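Local coordinates for Fe-superoxide dismutase homolog (Plasmodium berghei, PDB 2A03), which converts superoxide radicals to hydrogen peroxide and oxygen, probably shielding the parasite's cells from their toxicity, as a member of the iron/manganese superoxide dismutase family, at residues A[21-24]-A[25-29]; A[49-53]-A[54-58]. All blocks are in the same frame, centred on the assembly; numbering follows the deposited sequence.

Contact 1: A[21-24]-A[25-29]; sequences NALS and PHISE. With ZN (zinc ion), chain D.
L23 and I27 close a tight cis-proline turn, with a cis peptide bond between S24 and P25, in the loop that leads into helix 29-51 of this iron/manganese superoxide dismutase. The turn is latched by I27 N, which donates to L23 O at 2.9 Å; the bond is fairly straight (N-H...O 163°), though the donor lies well above the carbonyl plane. Water 1 fastens the same two residues a second time, accepting from L23 N and donating to I27 O. On the inner side L23 CB meets I27 CB at 4.2 Å, and both side chains lean on L32 of the helix. I27 also packs against Y183, L190 and M89. Its side chain lies about 6 Å from that of H35, a ligand of the active-site manganese.

The H26 ring packs against the proline. Its CG lies anti to the carbonyl carbon, beside the backbone N (chi1 -48°), and this places one ring face under P25 CD, which sits 4.2 Å from the plane, over the ring centre. NE2, on the far side of the ring, binds a zinc ion at 2.3 Å, and waters 2 and 3 are further ligands. This zinc is separate from the catalytic metal. H26 CB, at the root of the ring, touches L23 O at 3.2 Å.

S28 is the N-cap of helix 29-51: its OG is hydrogen-bonded to T31 N and also to D175. At the next residue E29 runs beside N21, the two side chains pointing the same way, their carboxylate and amide planes turned 43° apart. An extended E29 chain, with CG anti to the backbone N, lays its carboxylate beside the asparagine's methylene, and E29 OE2 stops 3.4 Å from N21 CB.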
loop_
_atom_site.group_PDB
_atom_site.type_symbol
_atom_site.label_atom_id
_atom_site.label_comp_id
_atom_site.label_asym_id
_atom_site.label_seq_id
_atom_site.Cartn_x
_atom_site.Cartn_y
_atom_site.Cartn_z
ATOM N N ASN A 21 2.105 -13.068 20.696
ATOM C CA ASN A 21 2.326 -14.360 20.002
ATOM C C ASN A 21 1.101 -15.278 19.977
ATOM O O ASN A 21 1.208 -16.477 19.672
ATOM C CB ASN A 21 3.523 -15.108 20.577
ATOM C CG ASN A 21 3.253 -15.653 21.977
ATOM O OD1 ASN A 21 2.445 -15.099 22.726
ATOM N ND2 ASN A 21 3.921 -16.743 22.327
ATOM N N ALA A 22 -0.075 -14.718 20.243
ATOM C CA ALA A 22 -1.264 -15.546 20.369
ATOM C C ALA A 22 -1.808 -15.988 19.018
ATOM O O ALA A 22 -2.608 -16.913 18.968
ATOM C CB ALA A 22 -2.341 -14.821 21.136
ATOM N N LEU A 23 -1.395 -15.326 17.938
ATOM C CA LEU A 23 -1.924 -15.631 16.605
ATOM C C LEU A 23 -0.958 -16.415 15.702
ATOM O O LEU A 23 -1.317 -16.716 14.562
ATOM C CB LEU A 23 -2.357 -14.345 15.873
ATOM C CG LEU A 23 -3.218 -13.345 16.660
ATOM C CD1 LEU A 23 -3.691 -12.218 15.753
ATOM C CD2 LEU A 23 -4.395 -14.006 17.337
ATOM N N SER A 24 0.238 -16.750 16.208
ATOM C CA SER A 24 1.194 -17.515 15.426
ATOM C C SER A 24 0.717 -18.954 15.323
ATOM O O SER A 24 0.024 -19.428 16.219
ATOM C CB SER A 24 2.603 -17.442 16.027
ATOM O OG SER A 24 2.739 -18.139 17.265
ATOM N N PRO A 25 1.098 -19.662 14.231
ATOM C CA PRO A 25 1.960 -19.216 13.124
ATOM C C PRO A 25 1.208 -18.426 12.060
ATOM O O PRO A 25 1.827 -17.974 11.101
ATOM C CB PRO A 25 2.420 -20.528 12.502
ATOM C CG PRO A 25 1.213 -21.415 12.674
ATOM C CD PRO A 25 0.658 -21.056 14.037
ATOM N N HIS A 26 -0.104 -18.267 12.226
ATOM C CA HIS A 26 -0.922 -17.605 11.236
ATOM C C HIS A 26 -0.500 -16.151 11.015
ATOM O O HIS A 26 -0.271 -15.735 9.877
ATOM C CB HIS A 26 -2.373 -17.665 11.666
ATOM C CG HIS A 26 -2.796 -19.033 12.087
ATOM N ND1 HIS A 26 -2.656 -20.134 11.270
ATOM C CD2 HIS A 26 -3.307 -19.487 13.256
ATOM C CE1 HIS A 26 -3.102 -21.198 11.906
ATOM N NE2 HIS A 26 -3.507 -20.831 13.107
ATOM N N ILE A 27 -0.439 -15.385 12.102
ATOM C CA ILE A 27 0.241 -14.094 12.094
ATOM C C ILE A 27 1.322 -14.166 13.189
ATOM O O ILE A 27 1.050 -14.529 14.348
ATOM C CB ILE A 27 -0.727 -12.900 12.269
ATOM C CG1 ILE A 27 -1.742 -12.865 11.114
ATOM C CG2 ILE A 27 0.026 -11.571 12.284
ATOM C CD1 ILE A 27 -2.950 -11.961 11.365
ATOM N N SER A 28 2.557 -13.873 12.799
ATOM C CA SER A 28 3.671 -13.989 13.728
ATOM C C SER A 28 3.679 -12.929 14.845
ATOM O O SER A 28 3.068 -11.853 14.742
ATOM C CB SER A 28 5.010 -13.971 12.981
ATOM O OG SER A 28 5.387 -12.659 12.645
ATOM N N GLU A 29 4.383 -13.284 15.910
ATOM C CA GLU A 29 4.687 -12.388 17.012
ATOM C C GLU A 29 5.364 -11.117 16.536
ATOM O O GLU A 29 4.970 -10.016 16.939
ATOM C CB GLU A 29 5.569 -13.094 18.028
ATOM C CG GLU A 29 5.721 -12.336 19.309
ATOM C CD GLU A 29 6.793 -12.932 20.199
ATOM O OE1 GLU A 29 7.998 -12.835 19.853
ATOM O OE2 GLU A 29 6.432 -13.492 21.245
HETATM ZN ZN ZN D . -4.694 -21.875 14.832
HETATM O O HOH W 1 1.031 -13.825 17.111
HETATM O O HOH W 2 -7.176 -21.754 14.648
HETATM O O HOH W 3 -4.619 -23.463 13.197
#

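Contact 2: A[49-53]-A[54-58]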
loop_
_atom_site.group_PDB
_atom_site.type_symbol
_atom_site.label_atom_id
_atom_site.label_comp_id
_atom_site.label_asym_id
_atom_site.label_seq_id
_atom_site.Cartn_x
_atom_site.Cartn_y
_atom_site.Cartn_z
ATOM N N GLY A 49 -0.581 14.378 17.498
ATOM C CA GLY A 49 0.301 15.462 17.056
ATOM C C GLY A 49 -0.382 16.461 16.125
ATOM O O GLY A 49 -0.198 17.680 16.247
ATOM N N LEU A 50 -1.165 15.951 15.179
ATOM C CA LEU A 50 -1.898 16.805 14.242
ATOM C C LEU A 50 -2.997 17.677 14.895
ATOM O O LEU A 50 -3.210 18.816 14.475
ATOM C CB LEU A 50 -2.525 15.949 13.122
ATOM C CG LEU A 50 -1.544 15.199 12.224
ATOM C CD1 LEU A 50 -2.276 14.249 11.319
ATOM C CD2 LEU A 50 -0.697 16.172 11.405
ATOM N N ILE A 51 -3.705 17.159 15.894
ATOM C CA ILE A 51 -4.834 17.924 16.478
ATOM C C ILE A 51 -4.430 18.837 17.614
ATOM O O ILE A 51 -5.198 19.709 18.033
ATOM C CB ILE A 51 -5.970 17.024 16.979
ATOM C CG1 ILE A 51 -5.475 16.113 18.109
ATOM C CG2 ILE A 51 -6.546 16.233 15.801
ATOM C CD1 ILE A 51 -6.546 15.251 18.730
ATOM N N LYS A 52 -3.224 18.632 18.117
ATOM C CA LYS A 52 -2.701 19.503 19.133
ATOM C C LYS A 52 -2.794 20.958 18.646
ATOM O O LYS A 52 -2.440 21.264 17.502
ATOM C CB LYS A 52 -1.257 19.114 19.421
ATOM C CG LYS A 52 -0.698 19.705 20.688
ATOM C CD LYS A 52 0.802 19.529 20.687
ATOM C CE LYS A 52 1.454 20.234 21.867
ATOM N NZ LYS A 52 2.859 20.606 21.499
ATOM N N ASP A 53 -3.291 21.835 19.519
ATOM C CA ASP A 53 -3.383 23.270 19.244
ATOM C C ASP A 53 -4.247 23.618 18.015
ATOM O O ASP A 53 -3.993 24.623 17.323
ATOM C CB ASP A 53 -1.979 23.884 19.114
ATOM C CG ASP A 53 -1.180 23.797 20.412
ATOM O OD1 ASP A 53 -1.771 23.958 21.502
ATOM O OD2 ASP A 53 0.040 23.553 20.351
ATOM N N THR A 54 -5.270 22.791 17.782
ATOM C CA THR A 54 -6.275 23.019 16.750
ATOM C C THR A 54 -7.621 22.913 17.428
ATOM O O THR A 54 -7.685 22.548 18.589
ATOM C CB THR A 54 -6.206 21.987 15.598
ATOM O OG1 THR A 54 -6.709 20.717 16.032
ATOM C CG2 THR A 54 -4.791 21.829 15.076
ATOM N N PRO A 55 -8.706 23.288 16.736
ATOM C CA PRO A 55 -10.044 23.106 17.330
ATOM C C PRO A 55 -10.476 21.661 17.603
ATOM O O PRO A 55 -11.521 21.446 18.226
ATOM C CB PRO A 55 -10.976 23.783 16.308
ATOM C CG PRO A 55 -10.071 24.761 15.556
ATOM C CD PRO A 55 -8.768 24.021 15.453
ATOM N N LEU A 56 -9.683 20.685 17.162
ATOM C CA LEU A 56 -9.997 19.271 17.352
ATOM C C LEU A 56 -9.229 18.652 18.516
ATOM O O LEU A 56 -9.369 17.454 18.777
ATOM C CB LEU A 56 -9.647 18.477 16.090
ATOM C CG LEU A 56 -10.401 18.820 14.802
ATOM C CD1 LEU A 56 -9.781 18.042 13.651
ATOM C CD2 LEU A 56 -11.894 18.501 14.933
ATOM N N ALA A 57 -8.417 19.472 19.190
ATOM C CA ALA A 57 -7.479 19.015 20.214
ATOM C C ALA A 57 -8.121 18.140 21.278
ATOM O O ALA A 57 -7.569 17.106 21.661
ATOM C CB ALA A 57 -6.816 20.212 20.874
ATOM N N ASN A 58 -9.288 18.561 21.751
ATOM C CA ASN A 58 -9.975 17.877 22.836
ATOM C C ASN A 58 -11.167 17.032 22.375
ATOM O O ASN A 58 -12.023 16.694 23.175
ATOM C CB ASN A 58 -10.413 18.902 23.886
ATOM C CG ASN A 58 -9.236 19.682 24.452
ATOM O OD1 ASN A 58 -8.258 19.094 24.919
ATOM N ND2 ASN A 58 -9.310 21.003 24.388
#
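I51 and T54 meet where helix 29-51 runs out and the chain folds back through two successive beta turns, type II from I51 to T54 and type I from T54 to A57. The threonine is their shared corner. Its OG1 stands between the backbone N and the carbonyl carbon (chi1 73°), which aims the hydroxyl at the I51 carbonyl: T54 OG1 donates to I51 O at 2.7 Å. T54 N reaches the same I51 O at 3.1 Å, from the same face of the carbonyl plane. On its other flank T54 OG1 accepts from L56 N at 3.2 Å, making an ST turn, while the methyl CG2 lies against L50 O.

Beyond these polar bonds the side chains of I51 and L56 cross at about a right angle, I51 CG2 lying 3.8 Å from L56 CB. The I51 CD1 methyl reaches further, to L56 O at 3.6 Å. I51 also rests on I64, and L56 on I72, so the returning loop is seated against the next two helices. A57 CB comes to 3.3 Å from I51 O.

Donating to I51 O and accepting from L56 N, the threonine hydroxyl has its rotation fixed, tying the I51 carbonyl directly to the second turn.

Overall arrangement
Following the chain from the N terminus, contact 1 closes the loop just ahead of helix 29-51, and contact 2 closes the turns that follow it. They come in series, neither nesting nor crossing, each formed by one continuous stretch of chain. The helix between them, part of the alpha-hairpin domain, carries the metal ligand H35 near its start. Contact 1 joins the helix start to the loop carrying L190 and to helix 180-187; contact 2 sets the far end against helices 61-67 and 70-87, near the surface. Their centres are about 36 Å apart, and their nearest atoms about 25 Å.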